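Local coordinates for protein O-phospho-L-seryl-tRNA:Cys-tRNA synthase (Methanocaldococcus jannaschii DSM 2661, PDB 5X6B) that probably converts O-phosphoseryl-tRNA(Cys) to cysteinyl-tRNA(Cys), using pyridoxal phosphate bound to a lysine, at residues A108-A116 against V239-I249. Numbering follows the deposited sequence.
Sequences AKFLNMDCA and VNGKEVKADFI
Asn240 OD1 is gripped from opposite faces of its amide: Asn112 ND2 donates from across the contact, modelled rather short at 2.5 Å, a doubtful length, and Glu243 N from within its own loop. The second bond, 3.3 Å from Glu243 N to Asn240 OD1, closes an Asx motif, coming from above the carbonyl plane, and probably helps fix the amide that Asn112 meets. The two amide planes stand 65° apart, and Asn240 OD1 lies close to the plane of the Asn112 amide. With its CG anti to the backbone N (chi1 -160°), Asn112 sends its amide across to the loop; its backbone, at positive phi, closes helix 100-111 in a Schellman motif. Leu111 O accepts a nearly straight bond from Gly241 N (2.9 Å). This joins the helix end to the loop leading into strand 248-252 of the mixed seven-stranded sheet, characteristic of the large domain of fold-type I pyridoxal phosphate enzymes. Lys242 runs its methylenes past Asn112 O, then bends at chi4 (-62°) to bring NZ over the carboxylate plane of Asp114 in a salt bridge, 2.7 Å from OD1; Asp114 OD2 is taken by Glu270 N. The folded Met113 chain lays SD against Gly241 CA and Ile249 CD1, and CE against Ala246 O and Asp247 O. One water bridges Phe110 O to Val239 N and O.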
loop_
_atom_site.group_PDB
_atom_site.type_symbol
_atom_site.label_atom_id
_atom_site.label_comp_id
_atom_site.label_asym_id
_atom_site.label_seq_id
_atom_site.Cartn_x
_atom_site.Cartn_y
_atom_site.Cartn_z
ATOM N N ALA B 108 1.612 7.184 17.672
ATOM C CA ALA B 108 1.311 7.041 19.088
ATOM C C ALA B 108 1.032 8.405 19.712
ATOM O O ALA B 108 0.045 8.577 20.426
ATOM C CB ALA B 108 2.449 6.343 19.810
ATOM N N LYS B 109 1.907 9.369 19.439
ATOM C CA LYS B 109 1.706 10.737 19.910
ATOM C C LYS B 109 0.398 11.287 19.364
ATOM O O LYS B 109 -0.369 11.931 20.081
ATOM C CB LYS B 109 2.863 11.643 19.487
ATOM C CG LYS B 109 4.208 11.319 20.113
ATOM C CD LYS B 109 5.250 12.346 19.680
ATOM C CE LYS B 109 6.615 12.051 20.282
ATOM N NZ LYS B 109 7.644 13.038 19.843
ATOM N N PHE B 110 0.157 11.016 18.084
ATOM C CA PHE B 110 -1.027 11.489 17.377
ATOM C C PHE B 110 -2.306 11.031 18.061
ATOM O O PHE B 110 -3.310 11.740 18.049
ATOM C CB PHE B 110 -0.990 11.000 15.926
ATOM C CG PHE B 110 -2.184 11.408 15.107
ATOM C CD1 PHE B 110 -2.406 12.740 14.791
ATOM C CD2 PHE B 110 -3.065 10.454 14.621
ATOM C CE1 PHE B 110 -3.495 13.117 14.028
ATOM C CE2 PHE B 110 -4.155 10.823 13.853
ATOM C CZ PHE B 110 -4.370 12.157 13.557
ATOM N N LEU B 111 -2.257 9.848 18.665
ATOM C CA LEU B 111 -3.406 9.294 19.370
ATOM C C LEU B 111 -3.285 9.506 20.872
ATOM O O LEU B 111 -4.183 9.141 21.636
ATOM C CB LEU B 111 -3.545 7.804 19.071
ATOM C CG LEU B 111 -3.736 7.428 17.607
ATOM C CD1 LEU B 111 -3.958 5.930 17.474
ATOM C CD2 LEU B 111 -4.895 8.208 17.020
ATOM N N ASN B 112 -2.165 10.094 21.284
ATOM C CA ASN B 112 -1.839 10.267 22.693
ATOM C C ASN B 112 -1.939 8.947 23.454
ATOM O O ASN B 112 -2.605 8.858 24.482
ATOM C CB ASN B 112 -2.746 11.320 23.332
ATOM C CG ASN B 112 -2.163 11.888 24.609
ATOM O OD1 ASN B 112 -0.947 11.904 24.795
ATOM N ND2 ASN B 112 -3.031 12.354 25.500
ATOM N N MET B 113 -1.293 7.917 22.916
ATOM C CA MET B 113 -1.194 6.624 23.581
ATOM C C MET B 113 0.280 6.282 23.773
ATOM O O MET B 113 1.148 6.897 23.156
ATOM C CB MET B 113 -1.909 5.535 22.776
ATOM C CG MET B 113 -3.407 5.754 22.617
ATOM S SD MET B 113 -4.355 5.481 24.132
ATOM C CE MET B 113 -4.176 3.716 24.343
ATOM N N ASP B 114 0.560 5.314 24.638
ATOM C CA ASP B 114 1.938 4.963 24.966
ATOM C C ASP B 114 2.635 4.240 23.819
ATOM O O ASP B 114 3.774 4.555 23.477
ATOM C CB ASP B 114 1.985 4.093 26.227
ATOM C CG ASP B 114 1.666 4.873 27.490
ATOM O OD1 ASP B 114 1.933 6.095 27.527
ATOM O OD2 ASP B 114 1.150 4.257 28.449
ATOM N N CYS B 115 1.943 3.269 23.230
ATOM C CA CYS B 115 2.541 2.410 22.218
ATOM C C CYS B 115 1.594 2.215 21.044
ATOM O O CYS B 115 0.406 2.523 21.140
ATOM C CB CYS B 115 2.900 1.048 22.815
ATOM S SG CYS B 115 3.641 1.098 24.461
ATOM N N ALA B 116 2.122 1.690 19.943
ATOM C CA ALA B 116 1.314 1.398 18.765
ATOM C C ALA B 116 1.911 0.250 17.955
ATOM O O ALA B 116 3.122 0.044 17.961
ATOM C CB ALA B 116 1.171 2.641 17.895
ATOM N N VAL B 239 -8.433 12.415 18.190
ATOM C CA VAL B 239 -8.754 11.454 19.240
ATOM C C VAL B 239 -7.649 11.386 20.288
ATOM O O VAL B 239 -6.495 11.119 19.963
ATOM C CB VAL B 239 -8.984 10.039 18.672
ATOM C CG1 VAL B 239 -9.077 9.024 19.802
ATOM C CG2 VAL B 239 -10.245 9.996 17.816
ATOM N N ASN B 240 -8.007 11.639 21.544
ATOM C CA ASN B 240 -7.060 11.534 22.649
ATOM C C ASN B 240 -7.372 10.308 23.494
ATOM O O ASN B 240 -8.361 10.282 24.227
ATOM C CB ASN B 240 -7.088 12.798 23.512
ATOM C CG ASN B 240 -5.966 12.833 24.539
ATOM O OD1 ASN B 240 -5.424 11.799 24.927
ATOM N ND2 ASN B 240 -5.614 14.030 24.984
ATOM N N GLY B 241 -6.515 9.298 23.391
ATOM C CA GLY B 241 -6.732 8.041 24.083
ATOM C C GLY B 241 -6.646 8.111 25.597
ATOM O O GLY B 241 -7.433 7.474 26.297
ATOM N N LYS B 242 -5.689 8.877 26.110
ATOM C CA LYS B 242 -5.512 8.985 27.555
ATOM C C LYS B 242 -6.641 9.767 28.220
ATOM O O LYS B 242 -7.059 9.424 29.327
ATOM C CB LYS B 242 -4.167 9.632 27.884
ATOM C CG LYS B 242 -2.973 8.757 27.547
ATOM C CD LYS B 242 -1.657 9.458 27.847
ATOM C CE LYS B 242 -0.477 8.610 27.399
ATOM N NZ LYS B 242 -0.425 7.312 28.127
ATOM N N GLU B 243 -7.137 10.810 27.556
ATOM C CA GLU B 243 -8.204 11.620 28.140
ATOM C C GLU B 243 -9.493 10.812 28.256
ATOM O O GLU B 243 -10.235 10.953 29.232
ATOM C CB GLU B 243 -8.448 12.896 27.330
ATOM C CG GLU B 243 -9.699 13.651 27.767
ATOM C CD GLU B 243 -9.679 15.116 27.381
ATOM O OE1 GLU B 243 -8.892 15.489 26.486
ATOM O OE2 GLU B 243 -10.455 15.894 27.978
ATOM N N VAL B 244 -9.753 9.957 27.271
ATOM C CA VAL B 244 -10.898 9.057 27.348
ATOM C C VAL B 244 -10.521 7.808 28.140
ATOM O O VAL B 244 -11.302 6.858 28.229
ATOM C CB VAL B 244 -11.414 8.655 25.955
ATOM C CG1 VAL B 244 -11.821 9.889 25.171
ATOM C CG2 VAL B 244 -10.363 7.862 25.203
ATOM N N LYS B 245 -9.317 7.830 28.711
ATOM C CA LYS B 245 -8.808 6.756 29.563
ATOM C C LYS B 245 -8.889 5.395 28.882
ATOM O O LYS B 245 -9.156 4.380 29.524
ATOM C CB LYS B 245 -9.561 6.737 30.897
ATOM C CG LYS B 245 -9.187 7.897 31.815
ATOM C CD LYS B 245 -10.211 8.121 32.920
ATOM C CE LYS B 245 -9.714 9.157 33.924
ATOM N NZ LYS B 245 -8.223 9.223 33.978
ATOM N N ALA B 246 -8.653 5.384 27.575
ATOM C CA ALA B 246 -8.667 4.144 26.815
ATOM C C ALA B 246 -7.388 3.351 27.065
ATOM O O ALA B 246 -6.295 3.918 27.154
ATOM C CB ALA B 246 -8.840 4.430 25.331
ATOM N N ASP B 247 -7.534 2.039 27.191
ATOM C CA ASP B 247 -6.388 1.156 27.363
ATOM C C ASP B 247 -5.885 0.731 25.995
ATOM O O ASP B 247 -4.679 0.652 25.750
ATOM C CB ASP B 247 -6.770 -0.062 28.202
ATOM C CG ASP B 247 -7.257 0.319 29.583
ATOM O OD1 ASP B 247 -6.560 1.100 30.271
ATOM O OD2 ASP B 247 -8.359 -0.131 29.959
ATOM N N PHE B 248 -6.833 0.469 25.104
ATOM C CA PHE B 248 -6.524 0.101 23.735
ATOM C C PHE B 248 -7.300 0.959 22.745
ATOM O O PHE B 248 -8.425 1.384 23.015
ATOM C CB PHE B 248 -6.839 -1.373 23.489
ATOM C CG PHE B 248 -6.292 -2.291 24.534
ATOM C CD1 PHE B 248 -4.955 -2.644 24.529
ATOM C CD2 PHE B 248 -7.118 -2.815 25.515
ATOM C CE1 PHE B 248 -4.448 -3.495 25.490
ATOM C CE2 PHE B 248 -6.617 -3.665 26.476
ATOM C CZ PHE B 248 -5.279 -4.006 26.463
ATOM N N ILE B 249 -6.683 1.209 21.597
ATOM C CA ILE B 249 -7.355 1.862 20.486
ATOM C C ILE B 249 -7.027 1.135 19.192
ATOM O O ILE B 249 -5.857 0.917 18.868
ATOM C CB ILE B 249 -6.950 3.338 20.354
ATOM C CG1 ILE B 249 -7.457 4.145 21.545
ATOM C CG2 ILE B 249 -7.494 3.924 19.057
ATOM C CD1 ILE B 249 -7.005 5.575 21.535
HETATM O O HOH W 1 -5.797 11.880 17.640
#